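Local coordinates for protein mannose-specific lectin 1 chain 2 (Remusatia vivipara, PDB 3R0E) that probably binds mannose and helps agglutinate rabbit erythrocytes, as the second bulb-type lectin domain of a secreted beta-prism II lectin, at residues I2-N6 with N7-S11. Sequence-based numbering, arbitrary orientation.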
loop_
_atom_site.group_PDB
_atom_site.type_symbol
_atom_site.label_atom_id
_atom_site.label_comp_id
_atom_site.label_asym_id
_atom_site.label_seq_id
_atom_site.Cartn_x
_atom_site.Cartn_y
_atom_site.Cartn_z
ATOM N N ILE B 2 11.974 -4.696 9.165
ATOM C CA ILE B 2 11.238 -5.092 7.971
ATOM C C ILE B 2 12.036 -4.672 6.728
ATOM O O ILE B 2 12.557 -3.547 6.680
ATOM C CB ILE B 2 9.810 -4.463 7.992
ATOM C CG1 ILE B 2 9.037 -4.963 9.231
ATOM C CG2 ILE B 2 9.044 -4.747 6.691
ATOM C CD1 ILE B 2 7.942 -4.010 9.739
ATOM N N PRO B 3 12.159 -5.582 5.734
ATOM C CA PRO B 3 12.793 -5.217 4.454
ATOM C C PRO B 3 12.084 -4.039 3.796
ATOM O O PRO B 3 10.854 -3.908 3.896
ATOM C CB PRO B 3 12.631 -6.479 3.593
ATOM C CG PRO B 3 12.518 -7.601 4.580
ATOM C CD PRO B 3 11.812 -7.016 5.792
ATOM N N PHE B 4 12.867 -3.178 3.156
ATOM C CA PHE B 4 12.329 -2.035 2.430
ATOM C C PHE B 4 11.858 -2.419 1.035
ATOM O O PHE B 4 12.456 -3.277 0.379
ATOM C CB PHE B 4 13.337 -0.870 2.380
ATOM C CG PHE B 4 13.288 0.018 3.599
ATOM C CD1 PHE B 4 12.374 1.075 3.673
ATOM C CD2 PHE B 4 14.131 -0.219 4.691
ATOM C CE1 PHE B 4 12.311 1.895 4.812
ATOM C CE2 PHE B 4 14.072 0.590 5.837
ATOM C CZ PHE B 4 13.160 1.649 5.893
ATOM N N THR B 5 10.744 -1.815 0.632
ATOM C CA THR B 5 10.272 -1.807 -0.755
ATOM C C THR B 5 10.147 -0.336 -1.150
ATOM O O THR B 5 9.750 0.502 -0.331
ATOM C CB THR B 5 8.903 -2.505 -0.927
ATOM O OG1 THR B 5 8.943 -3.812 -0.347
ATOM C CG2 THR B 5 8.539 -2.623 -2.419
ATOM N N ASN B 6 10.478 -0.047 -2.408
ATOM C CA ASN B 6 10.643 1.320 -2.907
ATOM C C ASN B 6 9.436 2.245 -2.746
ATOM O O ASN B 6 9.607 3.436 -2.530
ATOM C CB ASN B 6 11.054 1.280 -4.380
ATOM C CG ASN B 6 9.993 0.622 -5.258
ATOM O OD1 ASN B 6 9.725 -0.588 -5.141
ATOM N ND2 ASN B 6 9.366 1.421 -6.135
ATOM N N ASN B 7 8.225 1.710 -2.870
ATOM C CA ASN B 7 7.024 2.542 -2.822
ATOM C C ASN B 7 6.189 2.352 -1.555
ATOM O O ASN B 7 5.062 2.851 -1.474
ATOM C CB ASN B 7 6.160 2.307 -4.070
ATOM C CG ASN B 7 5.609 0.900 -4.143
ATOM O OD1 ASN B 7 6.202 -0.042 -3.617
ATOM N ND2 ASN B 7 4.478 0.748 -4.804
ATOM N N LEU B 8 6.737 1.635 -0.577
ATOM C CA LEU B 8 5.980 1.274 0.620
ATOM C C LEU B 8 6.679 1.680 1.909
ATOM O O LEU B 8 7.909 1.627 2.000
ATOM C CB LEU B 8 5.724 -0.236 0.663
ATOM C CG LEU B 8 5.122 -0.988 -0.528
ATOM C CD1 LEU B 8 5.217 -2.504 -0.298
ATOM C CD2 LEU B 8 3.691 -0.569 -0.803
ATOM N N LEU B 9 5.889 2.062 2.912
ATOM C CA LEU B 9 6.406 2.211 4.272
ATOM C C LEU B 9 5.433 1.577 5.257
ATOM O O LEU B 9 4.303 2.040 5.408
ATOM C CB LEU B 9 6.652 3.682 4.605
ATOM C CG LEU B 9 7.503 4.033 5.822
ATOM C CD1 LEU B 9 8.968 3.705 5.573
ATOM C CD2 LEU B 9 7.331 5.514 6.139
ATOM N N PHE B 10 5.866 0.501 5.903
ATOM C CA PHE B 10 5.028 -0.210 6.849
ATOM C C PHE B 10 5.270 0.338 8.237
ATOM O O PHE B 10 6.320 0.939 8.500
ATOM C CB PHE B 10 5.325 -1.713 6.840
ATOM C CG PHE B 10 4.962 -2.397 5.555
ATOM C CD1 PHE B 10 3.671 -2.868 5.345
ATOM C CD2 PHE B 10 5.908 -2.559 4.545
ATOM C CE1 PHE B 10 3.332 -3.485 4.151
ATOM C CE2 PHE B 10 5.572 -3.179 3.352
ATOM C CZ PHE B 10 4.292 -3.653 3.154
ATOM N N SER B 11 4.298 0.105 9.118
ATOM C CA SER B 11 4.409 0.441 10.527
ATOM C C SER B 11 5.752 0.011 11.089
ATOM O O SER B 11 6.197 -1.104 10.850
ATOM C CB SER B 11 3.264 -0.224 11.308
ATOM O OG SER B 11 2.001 0.225 10.838
HETATM O O HOH W 1 9.275 -0.561 2.710
#
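T5 and L8 close a type I beta turn that folds the N-terminal arm, I2-N6, back over N7-S11. The backbone N of L8 donates to T5 O at 3.2 Å. Beyond the turn the two backbones diverge, and a water links them, accepting from T5 N (2.8 Å) and lying 2.7 Å from L8 O, to which it can donate.

Apolar packing follows on two sides of the arm. T5 and L8 run side by side, with CD1 of L8 against CB of T5 at 3.7 Å. On the other side F4 and L9 also point the same way, F4 CE1 meeting L9 CD1 at 3.9 Å, obliquely to the ring. Nearer the N-terminus the contact thins, I2 CG2 approaching F10 CD2 at 4.4 Å.

Two methyls make van der Waals contact with oxygens instead. In T5, chi1 of -52° sets OG1 beside the backbone N and turns CG2 to N7 OD1, 3.7 Å away; I2 CD1 reaches S11 O at 3.6 Å.

At the bend, the amides of N6 and N7 are nearly parallel, their planes 14° apart. N7 OD1 and T5 OG1 each hydrogen-bond a polar side chain of another protein chain, which also packs an aromatic on N7 and F10, so N7 is buried at the interface; N6 ND2 instead makes a weak hydrogen bond to T22 O.

Q13 ties the two limbs together from one end, its NE2 donating to I2 O and its OE1 accepting from F10 N. Strand 8-10 is, within this chain, an outermost strand of a three-stranded antiparallel sheet, paired with 89-92, on which L8, L9 and F10 pack. F4 and L9 also touch L15 of strand 14-16, and N6 makes backbone hydrogen bonds with T22 of strand 19-22, so the arm and its turn meet all three sheets of the beta prism.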